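Local coordinates for protein cytochrome P450 monooxygenase (Rhodococcus sp. ECU0066, PDB 6KBH) that probably inserts oxygen into substrates as a self-sufficient monooxygenase, carrying FMN, a 2Fe-2S cluster and a P450 heme on one chain, at residues V84-F88 / L353-N357; S61-V67 / V78-D83; F701-D707 / D780-L786; M141-P146 / R725-I729. All blocks are in the same frame, centred on the assembly; numbering follows the deposited sequence.

Interaction 1: residues V84-F88 / L353-N357. With HEM (protoporphyrin IX containing Fe), chain C.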
# COMPACT_ATOMS: atom_id res chain seq x y z
N VAL A 84 -3.28 -20.44 3.91
CA VAL A 84 -1.98 -19.98 4.39
C VAL A 84 -2.11 -18.63 5.09
O VAL A 84 -1.31 -18.31 5.98
CB VAL A 84 -0.93 -19.94 3.26
CG1 VAL A 84 -1.03 -21.17 2.39
CG2 VAL A 84 -1.07 -18.69 2.44
N LYS A 85 -3.11 -17.83 4.73
CA LYS A 85 -3.41 -16.65 5.53
C LYS A 85 -3.91 -17.06 6.91
O LYS A 85 -3.55 -16.45 7.92
CB LYS A 85 -4.44 -15.76 4.83
CG LYS A 85 -4.76 -14.49 5.62
CD LYS A 85 -6.07 -13.84 5.19
CE LYS A 85 -5.87 -12.91 4.01
NZ LYS A 85 -7.03 -11.99 3.83
N ALA A 86 -4.72 -18.11 6.97
CA ALA A 86 -5.22 -18.60 8.25
C ALA A 86 -4.10 -19.14 9.13
O ALA A 86 -4.18 -19.05 10.36
CB ALA A 86 -6.29 -19.66 8.03
N VAL A 87 -3.07 -19.72 8.52
CA VAL A 87 -1.94 -20.20 9.31
C VAL A 87 -1.18 -19.02 9.91
O VAL A 87 -0.73 -19.08 11.06
CB VAL A 87 -1.03 -21.10 8.45
CG1 VAL A 87 0.22 -21.49 9.23
CG2 VAL A 87 -1.78 -22.33 8.01
N PHE A 88 -1.04 -17.94 9.14
CA PHE A 88 -0.31 -16.77 9.63
C PHE A 88 -1.00 -16.13 10.82
O PHE A 88 -0.33 -15.68 11.76
CB PHE A 88 -0.14 -15.76 8.50
CG PHE A 88 1.07 -16.01 7.64
CD1 PHE A 88 2.35 -15.97 8.18
CD2 PHE A 88 0.94 -16.26 6.28
CE1 PHE A 88 3.46 -16.19 7.40
CE2 PHE A 88 2.05 -16.49 5.49
CZ PHE A 88 3.31 -16.46 6.05
N LEU A 353 4.88 -27.03 8.78
CA LEU A 353 4.09 -26.57 7.65
C LEU A 353 4.97 -25.88 6.61
O LEU A 353 5.85 -25.08 6.96
CB LEU A 353 2.98 -25.62 8.11
CG LEU A 353 1.85 -26.26 8.91
CD1 LEU A 353 0.68 -25.29 9.07
CD2 LEU A 353 1.39 -27.56 8.26
N LEU A 354 4.74 -26.20 5.34
CA LEU A 354 5.27 -25.43 4.22
C LEU A 354 4.10 -24.71 3.58
O LEU A 354 3.34 -25.30 2.81
CB LEU A 354 5.98 -26.33 3.22
CG LEU A 354 6.75 -25.51 2.18
CD1 LEU A 354 7.86 -24.73 2.86
CD2 LEU A 354 7.31 -26.39 1.07
N ILE A 355 3.95 -23.43 3.90
CA ILE A 355 2.83 -22.62 3.42
C ILE A 355 3.32 -21.83 2.21
O ILE A 355 4.15 -20.93 2.32
CB ILE A 355 2.26 -21.73 4.53
CG1 ILE A 355 3.33 -20.81 5.14
CG2 ILE A 355 1.68 -22.60 5.64
CD1 ILE A 355 2.91 -20.16 6.44
N VAL A 356 2.81 -22.19 1.03
CA VAL A 356 3.39 -21.73 -0.23
C VAL A 356 2.77 -20.37 -0.54
O VAL A 356 1.69 -20.27 -1.14
CB VAL A 356 3.18 -22.74 -1.36
CG1 VAL A 356 3.93 -22.30 -2.61
CG2 VAL A 356 3.64 -24.12 -0.92
N ASN A 357 3.46 -19.31 -0.12
CA ASN A 357 3.04 -17.95 -0.45
C ASN A 357 2.88 -17.77 -1.95
O ASN A 357 1.96 -17.08 -2.41
CB ASN A 357 4.06 -16.93 0.08
CG ASN A 357 4.42 -17.16 1.54
OD1 ASN A 357 5.08 -18.14 1.88
ND2 ASN A 357 4.01 -16.23 2.40
CHA HEM C . 9.58 -11.17 8.58
CHB HEM C . 9.34 -11.40 3.54
CHC HEM C . 12.50 -7.17 3.15
CHD HEM C . 12.71 -6.97 8.14
C1A HEM C . 9.39 -11.40 7.14
C2A HEM C . 8.52 -12.56 6.89
C3A HEM C . 8.45 -12.62 5.50
C4A HEM C . 9.30 -11.49 5.03
CMA HEM C . 7.70 -13.62 4.68
CAA HEM C . 7.84 -13.46 7.87
CBA HEM C . 6.37 -13.23 8.02
CGA HEM C . 5.63 -13.90 9.12
O1A HEM C . 6.32 -14.85 9.58
O2A HEM C . 4.51 -13.34 9.28
C1B HEM C . 10.17 -10.30 2.94
C2B HEM C . 10.33 -10.05 1.44
C3B HEM C . 11.32 -8.72 1.32
C4B HEM C . 11.64 -8.34 2.75
CMB HEM C . 9.73 -10.84 0.32
CAB HEM C . 11.81 -8.06 0.08
CBB HEM C . 10.81 -7.65 -0.94
C1C HEM C . 12.67 -6.98 4.61
C2C HEM C . 13.52 -5.84 4.85
C3C HEM C . 13.60 -5.77 6.23
C4C HEM C . 12.77 -6.87 6.68
CMC HEM C . 14.17 -4.95 3.85
CAC HEM C . 14.34 -4.75 7.03
CBC HEM C . 15.59 -5.12 7.76
C1D HEM C . 11.86 -8.12 8.49
C2D HEM C . 11.74 -8.29 9.98
C3D HEM C . 10.76 -9.61 10.12
C4D HEM C . 10.46 -9.99 8.70
CMD HEM C . 12.37 -7.46 11.04
CAD HEM C . 10.28 -10.25 11.38
CBD HEM C . 9.16 -9.55 12.07
CGD HEM C . 8.38 -10.33 13.06
O1D HEM C . 8.60 -11.55 12.85
O2D HEM C . 7.71 -9.57 13.81
NA HEM C . 9.88 -10.73 6.02
NB HEM C . 10.88 -9.25 3.73
NC HEM C . 12.19 -7.63 5.73
ND HEM C . 11.07 -9.08 7.60
FE HEM C . 11.10 -9.25 5.63
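Packing of a helix on the face of a sheet rests here on branched apolar side chains, where segment 84-88 of helix 81-89 lies against strand 353-355. The apolar contacts centre on Ile-355, which meets three residues of the helix: Val-84 (CB to CB of Ile-355, 3.9 Å), Val-87 (CG1 to CG2 of Ile-355, 4.0 Å) and Phe-88. Val-87 also reaches Leu-353, its CG1 lying 3.8 Å from CD1 of Leu-353. The aromatic part is a CH-pi contact: Ile-355 CD1 sits over one face of the Phe-88 ring, 4.0 Å from its centroid. At the edge of that ring lies Asn-357, with ND2 3.7 Å from CE2 of Phe-88; this amide nitrogen is hydrogen-bonded to the carbonyl of Leu-384. Phe-88 belongs to the heme pocket as well, its CE1 3.6 Å from propionate oxygen O2A of the heme, so the same ring joins the hydrophobic layer to the cofactor. Arg-334, which binds the heme, touches both Val-87 and Phe-88. The axes of these short segments approach to 9.6 Å, with 122° between their N-to-C directions. Helix 81-89 thus lies across a mixed sheet of the P450 fold in which strand 352-355 runs between strands 76-78 and 332-336.

Interaction 2: residues S61-V67 / V78-D83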
# COMPACT_ATOMS: atom_id res chain seq x y z
N SER A 61 -2.65 -28.71 -6.81
CA SER A 61 -2.96 -28.74 -5.39
C SER A 61 -4.04 -27.71 -5.03
O SER A 61 -4.90 -27.98 -4.19
CB SER A 61 -1.70 -28.51 -4.56
OG SER A 61 -1.93 -28.77 -3.19
N ARG A 62 -4.02 -26.54 -5.67
CA ARG A 62 -5.11 -25.58 -5.45
C ARG A 62 -6.44 -26.16 -5.90
O ARG A 62 -7.49 -25.86 -5.31
CB ARG A 62 -4.81 -24.27 -6.20
CG ARG A 62 -3.69 -23.47 -5.58
CD ARG A 62 -3.58 -22.03 -6.03
NE ARG A 62 -3.19 -21.90 -7.42
CZ ARG A 62 -1.96 -22.13 -7.88
NH1 ARG A 62 -1.00 -22.53 -7.06
NH2 ARG A 62 -1.70 -21.98 -9.18
N ASP A 63 -6.42 -27.02 -6.92
CA ASP A 63 -7.66 -27.51 -7.49
C ASP A 63 -8.21 -28.71 -6.72
O ASP A 63 -9.37 -28.70 -6.29
CB ASP A 63 -7.45 -27.87 -8.96
CG ASP A 63 -7.20 -26.64 -9.82
OD1 ASP A 63 -7.52 -25.52 -9.37
OD2 ASP A 63 -6.69 -26.79 -10.95
N GLU A 64 -7.39 -29.74 -6.51
CA GLU A 64 -7.91 -31.00 -6.02
C GLU A 64 -7.36 -31.46 -4.68
O GLU A 64 -7.98 -32.34 -4.06
CB GLU A 64 -7.68 -32.11 -7.06
CG GLU A 64 -7.82 -31.63 -8.50
CD GLU A 64 -7.44 -32.69 -9.51
OE1 GLU A 64 -7.99 -33.81 -9.43
OE2 GLU A 64 -6.59 -32.40 -10.37
N GLU A 65 -6.25 -30.91 -4.20
CA GLU A 65 -5.70 -31.31 -2.90
C GLU A 65 -4.97 -30.13 -2.27
O GLU A 65 -3.76 -29.96 -2.45
CB GLU A 65 -4.77 -32.51 -3.03
CG GLU A 65 -4.49 -33.19 -1.70
CD GLU A 65 -3.70 -34.47 -1.85
OE1 GLU A 65 -3.22 -34.74 -2.97
OE2 GLU A 65 -3.56 -35.19 -0.85
N PRO A 66 -5.68 -29.32 -1.49
CA PRO A 66 -5.08 -28.08 -0.97
C PRO A 66 -4.06 -28.30 0.14
O PRO A 66 -3.26 -27.40 0.42
CB PRO A 66 -6.29 -27.30 -0.45
CG PRO A 66 -7.24 -28.38 -0.01
CD PRO A 66 -7.04 -29.54 -0.96
N VAL A 67 -4.07 -29.47 0.78
CA VAL A 67 -3.17 -29.78 1.89
C VAL A 67 -2.72 -31.23 1.75
O VAL A 67 -3.55 -32.13 1.67
CB VAL A 67 -3.84 -29.56 3.26
CG1 VAL A 67 -2.92 -30.00 4.39
CG2 VAL A 67 -4.24 -28.11 3.43
N VAL A 78 0.77 -26.56 2.27
CA VAL A 78 -0.48 -25.81 2.28
C VAL A 78 -0.45 -24.83 1.11
O VAL A 78 0.52 -24.08 0.95
CB VAL A 78 -0.70 -25.08 3.61
CG1 VAL A 78 -2.02 -24.32 3.60
CG2 VAL A 78 -0.67 -26.08 4.75
N THR A 79 -1.51 -24.84 0.32
CA THR A 79 -1.44 -24.37 -1.05
C THR A 79 -2.38 -23.22 -1.37
O THR A 79 -2.00 -22.35 -2.15
CB THR A 79 -1.67 -25.57 -1.98
OG1 THR A 79 -0.46 -26.34 -2.07
CG2 THR A 79 -2.11 -25.17 -3.35
N ARG A 80 -3.54 -23.11 -0.71
CA ARG A 80 -4.54 -22.11 -1.07
C ARG A 80 -4.50 -20.90 -0.13
O ARG A 80 -4.13 -21.00 1.04
CB ARG A 80 -5.93 -22.74 -1.09
CG ARG A 80 -6.03 -23.82 -2.16
CD ARG A 80 -7.43 -24.04 -2.71
NE ARG A 80 -8.25 -24.85 -1.83
CZ ARG A 80 -9.19 -25.69 -2.26
NH1 ARG A 80 -9.40 -25.84 -3.56
NH2 ARG A 80 -9.90 -26.39 -1.39
N TYR A 81 -4.92 -19.74 -0.66
CA TYR A 81 -4.61 -18.44 -0.06
C TYR A 81 -5.35 -18.21 1.25
O TYR A 81 -4.77 -17.68 2.20
CB TYR A 81 -4.91 -17.35 -1.09
CG TYR A 81 -4.94 -15.92 -0.59
CD1 TYR A 81 -6.08 -15.38 -0.02
CD2 TYR A 81 -3.83 -15.09 -0.74
CE1 TYR A 81 -6.12 -14.08 0.42
CE2 TYR A 81 -3.86 -13.78 -0.30
CZ TYR A 81 -5.01 -13.28 0.28
OH TYR A 81 -5.06 -11.98 0.72
N GLU A 82 -6.63 -18.58 1.32
CA GLU A 82 -7.34 -18.52 2.60
C GLU A 82 -6.60 -19.33 3.66
O GLU A 82 -6.46 -18.88 4.81
CB GLU A 82 -8.77 -19.04 2.45
CG GLU A 82 -9.82 -18.11 1.80
CD GLU A 82 -9.68 -16.64 2.14
OE1 GLU A 82 -10.25 -16.20 3.17
OE2 GLU A 82 -9.01 -15.90 1.39
N ASP A 83 -6.09 -20.50 3.28
CA ASP A 83 -5.50 -21.41 4.26
C ASP A 83 -4.17 -20.89 4.79
O ASP A 83 -3.93 -20.91 6.01
CB ASP A 83 -5.33 -22.80 3.65
CG ASP A 83 -6.61 -23.62 3.67
OD1 ASP A 83 -7.47 -23.35 4.52
OD2 ASP A 83 -6.74 -24.53 2.82
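Arg-80 lays its guanidinium over the ring of Pro-66, with NE 3.4 Å from CB of Pro-66, and from there reaches back to helix 59-64. Its NH1 donates a short hydrogen bond to the carbonyl O of Arg-62 (2.6 Å), close to the plane of the guanidinium. The arginine therefore uses a face for packing and an edge for bonding. Thr-79 works deeper in the contact. Its OG1 donates to OG of Ser-61 (3.1 Å), and its CG2 presses on CG of Arg-62 at 3.2 Å. Arg-62 in turn sends its own guanidinium to Ser-359 and Ala-55. Along the backbone, Thr-79 N makes a weak hydrogen bond to Pro-66 O (3.1 Å). Just beside it stands the antiparallel, non-hydrogen-bonded pair Val-67 and Val-78, with CG2 of Val-67 4.3 Å from CG2 of Val-78. OD2 of Asp-83 lies 4.3 Å from CB of Pro-66 and 4.4 Å from CG2 of Val-67, and is held by Asn-343. The contact brackets an antiparallel beta hairpin, 67-69 with 76-78: helix 59-64 leads into the first strand, the second returns beside it, and helix 81-89 follows, with Arg-80 at its N-cap position. On its other side strand 76-78 pairs with strand 352-355, while strand 67-69 forms the outer border of the sheet.

Interaction 3: residues F701-D707 / D780-L786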
# COMPACT_ATOMS: atom_id res chain seq x y z
N PHE A 701 -9.09 3.38 23.72
CA PHE A 701 -9.75 2.08 23.59
C PHE A 701 -8.84 1.15 22.81
O PHE A 701 -7.78 1.53 22.33
CB PHE A 701 -11.13 2.21 22.93
CG PHE A 701 -11.10 2.87 21.57
CD1 PHE A 701 -11.13 4.25 21.45
CD2 PHE A 701 -11.09 2.10 20.42
CE1 PHE A 701 -11.13 4.85 20.20
CE2 PHE A 701 -11.09 2.69 19.16
CZ PHE A 701 -11.11 4.07 19.05
N ASP A 702 -9.28 -0.10 22.71
CA ASP A 702 -8.59 -1.11 21.91
C ASP A 702 -9.35 -1.34 20.61
O ASP A 702 -10.59 -1.37 20.61
CB ASP A 702 -8.47 -2.43 22.68
CG ASP A 702 -7.19 -2.53 23.48
OD1 ASP A 702 -6.23 -1.80 23.15
OD2 ASP A 702 -7.14 -3.33 24.43
N VAL A 703 -8.62 -1.48 19.51
CA VAL A 703 -9.19 -1.91 18.24
C VAL A 703 -8.48 -3.18 17.80
O VAL A 703 -7.24 -3.22 17.73
CB VAL A 703 -9.11 -0.80 17.17
CG1 VAL A 703 -7.72 -0.20 17.09
CG2 VAL A 703 -9.53 -1.34 15.82
N VAL A 704 -9.25 -4.24 17.54
CA VAL A 704 -8.71 -5.53 17.14
C VAL A 704 -8.96 -5.75 15.66
O VAL A 704 -10.04 -5.43 15.14
CB VAL A 704 -9.31 -6.70 17.96
CG1 VAL A 704 -10.76 -7.03 17.50
CG2 VAL A 704 -8.38 -7.93 17.84
N LEU A 705 -7.96 -6.30 14.98
CA LEU A 705 -8.02 -6.53 13.55
C LEU A 705 -8.23 -8.01 13.33
O LEU A 705 -7.31 -8.81 13.49
CB LEU A 705 -6.75 -6.02 12.89
CG LEU A 705 -6.42 -4.65 13.47
CD1 LEU A 705 -4.98 -4.40 13.28
CD2 LEU A 705 -7.25 -3.56 12.82
N LYS A 706 -9.46 -8.38 12.96
CA LYS A 706 -9.83 -9.79 12.92
C LYS A 706 -9.07 -10.53 11.83
O LYS A 706 -8.53 -11.62 12.08
CB LYS A 706 -11.34 -9.94 12.72
CG LYS A 706 -11.77 -11.40 12.69
CD LYS A 706 -13.26 -11.56 12.44
CE LYS A 706 -14.06 -11.29 13.70
NZ LYS A 706 -13.80 -12.31 14.76
N ASP A 707 -9.01 -9.97 10.62
CA ASP A 707 -8.30 -10.65 9.54
C ASP A 707 -6.83 -10.81 9.87
O ASP A 707 -6.25 -11.88 9.62
CB ASP A 707 -8.47 -9.87 8.23
CG ASP A 707 -9.91 -9.57 7.91
OD1 ASP A 707 -10.82 -10.21 8.50
OD2 ASP A 707 -10.14 -8.69 7.06
N ASP A 780 -15.34 0.66 24.60
CA ASP A 780 -14.07 0.05 24.97
C ASP A 780 -13.34 -0.63 23.81
O ASP A 780 -12.11 -0.65 23.81
CB ASP A 780 -14.29 -0.98 26.08
CG ASP A 780 -15.55 -1.80 25.87
OD1 ASP A 780 -15.99 -1.93 24.70
OD2 ASP A 780 -16.11 -2.32 26.86
N LYS A 781 -14.06 -1.20 22.84
CA LYS A 781 -13.38 -1.88 21.75
C LYS A 781 -14.26 -1.89 20.50
O LYS A 781 -15.48 -1.79 20.58
CB LYS A 781 -12.99 -3.32 22.12
CG LYS A 781 -14.14 -4.16 22.65
CD LYS A 781 -13.75 -5.63 22.75
CE LYS A 781 -14.19 -6.41 21.52
NZ LYS A 781 -14.14 -7.88 21.75
N LEU A 782 -13.59 -2.02 19.35
CA LEU A 782 -14.24 -2.25 18.07
C LEU A 782 -13.46 -3.29 17.29
O LEU A 782 -12.25 -3.43 17.46
CB LEU A 782 -14.32 -0.98 17.21
CG LEU A 782 -15.39 0.04 17.55
CD1 LEU A 782 -14.92 0.78 18.73
CD2 LEU A 782 -15.57 0.99 16.41
N THR A 783 -14.17 -4.02 16.44
CA THR A 783 -13.57 -5.00 15.55
C THR A 783 -13.67 -4.51 14.12
O THR A 783 -14.75 -4.09 13.67
CB THR A 783 -14.24 -6.37 15.71
OG1 THR A 783 -14.21 -6.76 17.09
CG2 THR A 783 -13.52 -7.41 14.88
N LEU A 784 -12.55 -4.55 13.40
CA LEU A 784 -12.45 -4.06 12.03
C LEU A 784 -11.99 -5.17 11.10
O LEU A 784 -11.15 -6.00 11.48
CB LEU A 784 -11.49 -2.87 11.95
CG LEU A 784 -11.96 -1.64 12.73
CD1 LEU A 784 -10.95 -0.51 12.65
CD2 LEU A 784 -13.29 -1.22 12.18
N GLN A 785 -12.54 -5.20 9.88
CA GLN A 785 -12.14 -6.19 8.88
C GLN A 785 -10.81 -5.74 8.30
O GLN A 785 -10.72 -5.11 7.24
CB GLN A 785 -13.20 -6.34 7.78
CG GLN A 785 -12.93 -7.52 6.88
CD GLN A 785 -14.18 -8.04 6.19
OE1 GLN A 785 -14.34 -9.26 6.01
NE2 GLN A 785 -15.08 -7.14 5.81
N LEU A 786 -9.75 -6.11 9.01
CA LEU A 786 -8.44 -5.59 8.69
C LEU A 786 -7.37 -6.52 9.23
O LEU A 786 -7.63 -7.23 10.21
CB LEU A 786 -8.29 -4.19 9.27
CG LEU A 786 -7.45 -3.18 8.51
CD1 LEU A 786 -7.90 -3.10 7.06
CD2 LEU A 786 -7.57 -1.81 9.16
OXT LEU A 786 -6.25 -6.61 8.72
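On the face of Val-703 and Leu-705, the side chains of strand 701-705 pack into the gaps beside Leu-782 and Leu-784 of strand 781-784. The Phe-701 ring comes to Leu-782 near the start, CE2 of Phe-701 lying 4.3 Å from CD1 of Leu-782; CG2 of Val-703 then nestles against CD1 of Leu-784 (3.6 Å). Leu-705 fills the next hollow, its CD2 lying 4.4 Å from CB of Leu-784 and 3.8 Å from CB of Leu-786. Strand 701-705 is the middle one of three, between 710-714 and 781-784; the last strand of the chain thus pairs in parallel with the first strand of the 2Fe-2S domain, as in plant-type ferredoxins with their beta-grasp fold. Backbone hydrogen bonds pass to and fro between the strands, from Asp-702 N to Asp-780 O (3.1 Å) at one end to Lys-706 N to Leu-784 O (3.3 Å) at the other. On the face of Val-704 and Thr-783, CG1 of Val-704 rests on OG1 of Thr-783 at 3.5 Å. Just past the strand, CB of Lys-706 lies 4.0 Å from CG2 of Thr-783. An inverse gamma turn centred on Gln-785 then folds the terminus back, where CG of Gln-785 meets OD2 of Asp-707 at 3.0 Å.

Interaction 4: residues M141-P146 / R725-I729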
# COMPACT_ATOMS: atom_id res chain seq x y z
N MET A 141 9.25 -1.07 16.26
CA MET A 141 8.50 -0.90 15.01
C MET A 141 8.77 0.45 14.35
O MET A 141 8.93 0.51 13.13
CB MET A 141 7.00 -1.06 15.27
CG MET A 141 6.14 -0.75 14.06
SD MET A 141 6.46 -1.85 12.66
CE MET A 141 5.62 -3.33 13.20
N GLU A 142 8.81 1.52 15.14
CA GLU A 142 8.74 2.88 14.61
C GLU A 142 9.68 3.18 13.44
O GLU A 142 9.21 3.80 12.47
CB GLU A 142 8.98 3.89 15.74
CG GLU A 142 8.89 5.35 15.30
CD GLU A 142 9.02 6.33 16.45
OE1 GLU A 142 9.07 5.88 17.61
OE2 GLU A 142 9.08 7.55 16.18
N PRO A 143 10.96 2.79 13.45
CA PRO A 143 11.81 3.12 12.29
C PRO A 143 11.34 2.50 10.98
O PRO A 143 11.73 2.97 9.91
CB PRO A 143 13.19 2.57 12.69
CG PRO A 143 13.14 2.44 14.16
CD PRO A 143 11.73 2.11 14.50
N PHE A 144 10.49 1.47 11.03
CA PHE A 144 9.99 0.83 9.82
C PHE A 144 8.80 1.55 9.21
O PHE A 144 8.47 1.29 8.05
CB PHE A 144 9.61 -0.62 10.11
CG PHE A 144 10.79 -1.52 10.37
CD1 PHE A 144 11.61 -1.91 9.33
CD2 PHE A 144 11.07 -1.95 11.65
CE1 PHE A 144 12.70 -2.72 9.57
CE2 PHE A 144 12.15 -2.77 11.89
CZ PHE A 144 12.96 -3.15 10.85
N THR A 145 8.14 2.43 9.96
CA THR A 145 6.95 3.10 9.46
C THR A 145 7.30 4.00 8.27
O THR A 145 8.43 4.49 8.17
CB THR A 145 6.29 3.92 10.56
OG1 THR A 145 7.15 5.00 10.93
CG2 THR A 145 6.02 3.05 11.78
N PRO A 146 6.36 4.22 7.35
CA PRO A 146 6.63 5.12 6.23
C PRO A 146 7.06 6.52 6.66
O PRO A 146 7.87 7.15 5.97
CB PRO A 146 5.30 5.15 5.47
CG PRO A 146 4.66 3.83 5.79
CD PRO A 146 5.07 3.52 7.21
N ARG A 725 -1.02 3.02 11.24
CA ARG A 725 0.29 3.26 10.65
C ARG A 725 1.42 3.07 11.65
O ARG A 725 2.56 2.85 11.24
CB ARG A 725 0.36 4.67 10.06
CG ARG A 725 -0.94 5.15 9.46
CD ARG A 725 -0.72 6.33 8.53
NE ARG A 725 -0.39 5.90 7.18
CZ ARG A 725 -0.97 6.39 6.08
NH1 ARG A 725 -1.90 7.33 6.19
NH2 ARG A 725 -0.62 5.94 4.89
N ALA A 726 1.12 3.13 12.95
CA ALA A 726 2.13 2.81 13.96
C ALA A 726 2.42 1.31 14.00
O ALA A 726 3.53 0.90 14.33
CB ALA A 726 1.69 3.31 15.33
N ALA A 727 1.42 0.49 13.68
CA ALA A 727 1.62 -0.94 13.48
C ALA A 727 2.04 -1.26 12.05
O ALA A 727 2.09 -2.44 11.68
CB ALA A 727 0.35 -1.71 13.84
N ASN A 728 2.32 -0.24 11.25
CA ASN A 728 2.66 -0.37 9.83
C ASN A 728 1.63 -1.21 9.07
O ASN A 728 1.97 -2.07 8.25
CB ASN A 728 4.08 -0.89 9.61
CG ASN A 728 4.64 -0.40 8.30
OD1 ASN A 728 3.91 0.05 7.41
ND2 ASN A 728 5.96 -0.43 8.18
N ILE A 729 0.38 -0.98 9.35
CA ILE A 729 -0.71 -1.55 8.58
C ILE A 729 -0.99 -0.64 7.40
O ILE A 729 -0.92 0.58 7.52
CB ILE A 729 -1.95 -1.73 9.45
CG1 ILE A 729 -1.61 -2.70 10.57
CG2 ILE A 729 -3.17 -2.21 8.63
CD1 ILE A 729 -2.61 -2.66 11.64
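Helix 720-726 of the 2Fe-2S domain ends against the P450 part of the same chain. Arg-725 contributes its backbone: its O lies 3.5 Å from CG2 of Thr-145. Its side chain turns elsewhere, with a weak hydrogen bond to Ser-733. At Ala-726, CG of Met-141 lies 3.1 Å from the carbonyl O, a close van der Waals contact. Ala-727, where the helical angles stop, has its O 3.9 Å from CE of the same methionine. Asn-728, the most deeply covered residue of the segment, is the C-prime residue, with positive phi, of the Schellman motif that ends the helix; its CA-to-CB bond points toward segment 141-146. Its CB lies 4.0 Å from SD of Met-141, its ND2 3.0 Å from O of Phe-144, and its OD1 3.7 Å from CD of Pro-146. By Ile-729 the chain has turned away. Phe-144 lines the heme pocket, and the side chain of Arg-725 is about 8 Å from the iron-sulfur cluster, consistent with a boundary between the two redox centres. The chemistry implies a join made by van der Waals contact with peptide carbonyls and the Asn-728 amide, without charge pairing between the segments.

Interactions 1 and 2 share helix 81-89 and touch directly: Val-78 of interaction 2 pairs with Leu-354 and Val-356 of interaction 1 through probable backbone hydrogen bonds, and packs on Val-84 and Ile-355. Interaction 1 is fully buried and almost wholly apolar; interaction 2, nearer the surface, adds hydroxyl and guanidinium bonds. Interaction 3 lies within the iron-sulfur domain, and interaction 4 joins that domain to the P450 part; they meet where Leu-705 CD1 packs on Ile-729 CD1 (3.4 Å). Both are partly buried, yet interaction 3 is knit by regular backbone bonds, whereas interaction 4 relies on irregular contacts. Interactions 1 and 4 each bring one residue, Phe-88 and Phe-144, to the heme.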